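Side-chain contacts in triphenylmethane reductase (Citrobacter sp., PDB 2JL1), which probably reduces triphenylmethane dyes to their colourless leuco forms with NADP(H) as cofactor, which it binds in a Rossmann-type domain of the NmrA-like family: residues Thr81-Ile84 with Val85-Ala88; Gln224-Phe228 with Glu229-Asn233. All coordinates share one frame; numbering follows the deposited sequence.

Contact 1: Thr81-Ile84 with Val85-Ala88; sequences TLLI and VQHA
Leu-83 and His-87, one turn apart on helix 80-96, meet where this helix of the Rossmann-type fold crosses from strand 69-72 to strand 101-107 in a beta-alpha-beta unit. The isobutyl group of Leu-83 leans over one face of the imidazole in a CH-pi contact, with CG 4.0 Å from the ring centroid and 27° off the normal. That puts CG toward the rim of the ring rather than over its middle. The leucine gets there because its CG is anti to the backbone N (chi1 -161°), which sends the branch forward along the helix. The imidazole can hardly turn: ND1 is hydrogen-bonded to Thr-124 of helix 117-130, NE2 to Gly-75 N in the NADP-binding loop, and Phe-72 makes an edge-to-face contact with it. His-87 thus ties the helix both to its neighbour and to the cofactor site.

Leu-82 makes the same forward swing (chi1 168°) and slants across Gln-86, whose CG lies 4.1 Å from Leu-82 CD1. The Gln-86 side chain also lies against the bound NADP. On another side of the helix, Ile-84 and Ala-88 pack against the second subunit. Along the backbone, Gln-86 N donates to Leu-82 O at 3.0 Å and His-87 N to Leu-83 O at 2.8 Å; Ala-88 N reaches Ile-84 O at 2.7 Å.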
loop_
_atom_site.group_PDB
_atom_site.type_symbol
_atom_site.label_atom_id
_atom_site.label_comp_id
_atom_site.label_asym_id
_atom_site.label_seq_id
_atom_site.Cartn_x
_atom_site.Cartn_y
_atom_site.Cartn_z
ATOM N N THR A 81 9.502 -3.505 6.104
ATOM C CA THR A 81 9.063 -2.144 6.415
ATOM C C THR A 81 9.978 -1.106 5.771
ATOM O O THR A 81 9.508 -0.074 5.288
ATOM C CB THR A 81 8.932 -1.946 7.908
ATOM O OG1 THR A 81 8.037 -2.941 8.422
ATOM C CG2 THR A 81 8.401 -0.529 8.248
ATOM N N LEU A 82 11.288 -1.357 5.778
ATOM C CA LEU A 82 12.222 -0.513 5.034
ATOM C C LEU A 82 11.941 -0.537 3.546
ATOM O O LEU A 82 11.997 0.494 2.879
ATOM C CB LEU A 82 13.686 -0.928 5.283
ATOM C CG LEU A 82 14.700 -0.285 4.328
ATOM C CD1 LEU A 82 14.710 1.253 4.538
ATOM C CD2 LEU A 82 16.113 -0.879 4.569
ATOM N N LEU A 83 11.662 -1.721 3.010
ATOM C CA LEU A 83 11.336 -1.855 1.594
ATOM C C LEU A 83 10.147 -0.969 1.137
ATOM O O LEU A 83 10.159 -0.438 0.039
ATOM C CB LEU A 83 11.074 -3.327 1.271
ATOM C CG LEU A 83 11.149 -3.728 -0.186
ATOM C CD1 LEU A 83 12.514 -3.302 -0.775
ATOM C CD2 LEU A 83 10.942 -5.215 -0.287
ATOM N N ILE A 84 9.138 -0.825 1.985
ATOM C CA ILE A 84 7.998 0.073 1.707
ATOM C C ILE A 84 8.451 1.522 1.509
ATOM O O ILE A 84 8.052 2.178 0.521
ATOM C CB ILE A 84 6.925 -0.078 2.800
ATOM C CG1 ILE A 84 6.281 -1.475 2.627
ATOM C CG2 ILE A 84 5.929 1.123 2.821
ATOM C CD1 ILE A 84 4.866 -1.573 2.974
ATOM N N VAL A 85 9.280 2.014 2.438
ATOM C CA VAL A 85 9.901 3.351 2.323
ATOM C C VAL A 85 10.685 3.478 1.025
ATOM O O VAL A 85 10.544 4.463 0.316
ATOM C CB VAL A 85 10.841 3.716 3.534
ATOM C CG1 VAL A 85 11.388 5.138 3.387
ATOM C CG2 VAL A 85 10.089 3.618 4.844
ATOM N N GLN A 86 11.520 2.484 0.715
ATOM C CA GLN A 86 12.337 2.541 -0.509
ATOM C C GLN A 86 11.449 2.597 -1.741
ATOM O O GLN A 86 11.634 3.442 -2.632
ATOM C CB GLN A 86 13.272 1.335 -0.592
ATOM C CG GLN A 86 14.416 1.380 0.430
ATOM C CD GLN A 86 15.277 0.141 0.378
ATOM O OE1 GLN A 86 14.877 -0.885 -0.176
ATOM N NE2 GLN A 86 16.472 0.224 0.952
ATOM N N HIS A 87 10.465 1.702 -1.776
ATOM C CA HIS A 87 9.511 1.658 -2.878
ATOM C C HIS A 87 8.721 2.956 -2.970
ATOM O O HIS A 87 8.474 3.438 -4.055
ATOM C CB HIS A 87 8.571 0.454 -2.730
ATOM C CG HIS A 87 9.205 -0.867 -3.077
ATOM N ND1 HIS A 87 8.463 -1.984 -3.382
ATOM C CD2 HIS A 87 10.506 -1.242 -3.175
ATOM C CE1 HIS A 87 9.277 -2.991 -3.659
ATOM N NE2 HIS A 87 10.521 -2.563 -3.551
ATOM N N ALA A 88 8.320 3.529 -1.840
ATOM C CA ALA A 88 7.589 4.799 -1.878
ATOM C C ALA A 88 8.441 5.924 -2.479
ATOM O O ALA A 88 7.926 6.740 -3.239
ATOM C CB ALA A 88 7.064 5.196 -0.507
#

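Contact 2: Gln224-Phe228 with Glu229-Asn233; sequences QPVSF and EEEKN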
loop_
_atom_site.group_PDB
_atom_site.type_symbol
_atom_site.label_atom_id
_atom_site.label_comp_id
_atom_site.label_asym_id
_atom_site.label_seq_id
_atom_site.Cartn_x
_atom_site.Cartn_y
_atom_site.Cartn_z
ATOM N N GLN A 224 12.156 -36.240 0.710
ATOM C CA GLN A 224 12.103 -36.612 2.114
ATOM C C GLN A 224 11.434 -35.468 2.876
ATOM O O GLN A 224 12.027 -34.413 3.054
ATOM C CB GLN A 224 13.536 -36.861 2.631
ATOM C CG GLN A 224 13.651 -37.388 4.050
ATOM C CD GLN A 224 15.111 -37.533 4.503
ATOM O OE1 GLN A 224 15.970 -37.986 3.740
ATOM N NE2 GLN A 224 15.391 -37.144 5.753
ATOM N N PRO A 225 10.177 -35.684 3.324
ATOM C CA PRO A 225 9.370 -34.623 3.919
ATOM C C PRO A 225 9.691 -34.529 5.409
ATOM O O PRO A 225 9.790 -35.557 6.088
ATOM C CB PRO A 225 7.936 -35.119 3.665
ATOM C CG PRO A 225 8.074 -36.662 3.810
ATOM C CD PRO A 225 9.468 -36.989 3.316
ATOM N N VAL A 226 9.944 -33.324 5.901
ATOM C CA VAL A 226 10.265 -33.140 7.331
ATOM C C VAL A 226 9.442 -31.994 7.881
ATOM O O VAL A 226 8.755 -31.327 7.125
ATOM C CB VAL A 226 11.786 -32.876 7.590
ATOM C CG1 VAL A 226 12.634 -34.096 7.204
ATOM C CG2 VAL A 226 12.263 -31.633 6.860
ATOM N N SER A 227 9.517 -31.767 9.195
ATOM C CA SER A 227 8.881 -30.613 9.812
ATOM C C SER A 227 9.628 -29.302 9.516
ATOM O O SER A 227 10.794 -29.313 9.122
ATOM C CB SER A 227 8.754 -30.829 11.326
ATOM O OG SER A 227 9.998 -30.677 12.002
ATOM N N PHE A 228 8.940 -28.180 9.707
ATOM C CA PHE A 228 9.557 -26.867 9.732
ATOM C C PHE A 228 10.866 -26.833 10.544
ATOM O O PHE A 228 11.904 -26.369 10.053
ATOM C CB PHE A 228 8.572 -25.854 10.302
ATOM C CG PHE A 228 9.062 -24.426 10.261
ATOM C CD1 PHE A 228 8.804 -23.623 9.154
ATOM C CD2 PHE A 228 9.748 -23.875 11.341
ATOM C CE1 PHE A 228 9.238 -22.293 9.114
ATOM C CE2 PHE A 228 10.192 -22.546 11.299
ATOM C CZ PHE A 228 9.935 -21.761 10.180
ATOM N N GLU A 229 10.814 -27.314 11.777
ATOM C CA GLU A 229 11.977 -27.237 12.668
ATOM C C GLU A 229 13.059 -28.238 12.232
ATOM O O GLU A 229 14.250 -27.936 12.289
ATOM C CB GLU A 229 11.564 -27.427 14.142
ATOM C CG GLU A 229 12.224 -26.455 15.163
ATOM C CD GLU A 229 11.949 -24.951 14.901
ATOM O OE1 GLU A 229 12.926 -24.231 14.604
ATOM O OE2 GLU A 229 10.779 -24.478 14.995
ATOM N N GLU A 230 12.652 -29.406 11.750
ATOM C CA GLU A 230 13.614 -30.334 11.168
ATOM C C GLU A 230 14.295 -29.739 9.922
ATOM O O GLU A 230 15.498 -29.902 9.741
ATOM C CB GLU A 230 12.958 -31.662 10.847
ATOM C CG GLU A 230 12.623 -32.498 12.085
ATOM C CD GLU A 230 11.779 -33.710 11.754
ATOM O OE1 GLU A 230 10.887 -33.625 10.877
ATOM O OE2 GLU A 230 12.012 -34.762 12.378
ATOM N N GLU A 231 13.536 -29.038 9.085
ATOM C CA GLU A 231 14.112 -28.362 7.913
ATOM C C GLU A 231 15.171 -27.322 8.291
ATOM O O GLU A 231 16.300 -27.384 7.797
ATOM C CB GLU A 231 13.030 -27.717 7.040
ATOM C CG GLU A 231 13.571 -27.106 5.723
ATOM C CD GLU A 231 14.093 -28.153 4.730
ATOM O OE1 GLU A 231 13.720 -29.346 4.831
ATOM O OE2 GLU A 231 14.877 -27.774 3.846
ATOM N N LYS A 232 14.791 -26.375 9.153
ATOM C CA LYS A 232 15.678 -25.307 9.634
ATOM C C LYS A 232 17.013 -25.875 10.100
ATOM O O LYS A 232 18.075 -25.368 9.704
ATOM C CB LYS A 232 14.998 -24.507 10.747
ATOM C CG LYS A 232 15.362 -23.024 10.805
ATOM C CD LYS A 232 14.227 -22.178 11.406
ATOM C CE LYS A 232 14.348 -22.045 12.931
ATOM N NZ LYS A 232 13.268 -21.202 13.575
ATOM N N ASN A 233 16.958 -26.940 10.907
ATOM C CA ASN A 233 18.145 -27.633 11.415
ATOM C C ASN A 233 18.954 -28.401 10.365
ATOM O O ASN A 233 20.195 -28.452 10.436
ATOM C CB ASN A 233 17.755 -28.612 12.527
ATOM C CG ASN A 233 17.098 -27.930 13.718
ATOM O OD1 ASN A 233 17.027 -26.697 13.801
ATOM N ND2 ASN A 233 16.623 -28.737 14.657
#
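Ser-227 and Glu-230 hold each other by two reciprocal hydrogen bonds. Ser-227 N points almost straight at Glu-230 OE1, 2.9 Å away with an N-H...O angle of 177°, and uses the anti lone pair of that oxygen. In return Ser-227 OG accepts from Glu-230 N at 3.0 Å. The serine hydroxyl sits between its own backbone N and carbonyl carbon (chi1 75°), from where it faces the amide of Glu-230. The glutamate sends CG back beside its backbone N and stays extended beyond it, bringing the carboxylate round to the serine N-H. This is a capping box, with Ser-227 as N-cap of helix 228-237 just after strand 222-225. The helical ladder then takes over: Glu-231 N donates to Ser-227 O at 2.8 Å and Lys-232 N to Phe-228 O at 3.0 Å.

Van der Waals contacts of Val-226 come next: its CB lies 3.5 Å from Glu-230 OE1, while its CG2 lies 3.4 Å from Glu-231 OE1, the two side chains crossing at about a right angle. Val-226 and Glu-231 both also touch Val-162 of strand 160-163, the parallel partner of strand 222-225.

Charged groups gather round Phe-228. Glu-229 OE2 comes to the ring edge, in plane, 3.8 Å from CD2, and the carboxylate is turned 71° against the ring. Lys-232 passes obliquely, its CD 4.1 Å from Phe-228 CE2. Its ammonium forms salt bridges with Glu-229 OE1 and with Glu-246 of helix 242-256, the helix on which the Phe-228 ring also packs.

Both contacts are local, yet they share no element: their centres lie about 32 Å apart and their nearest atoms about 19 Å. Contact 1 is mostly buried, in the first two turns of helix 80-96 beside the large parallel sheet, between the NADP site and the second subunit. Contact 2 is at the surface, where a strand of the small two-stranded sheet gives way to a helix, away from the annotated sites and untouched by the other chain. Chemistry follows place. Between 81-84 and 85-88 all the hydrogen bonds are backbone to backbone, leaving aliphatic groups and an imidazole to do the packing; in 224-233 the serine hydroxyl and a carboxylate add side-chain bonds at the helix start.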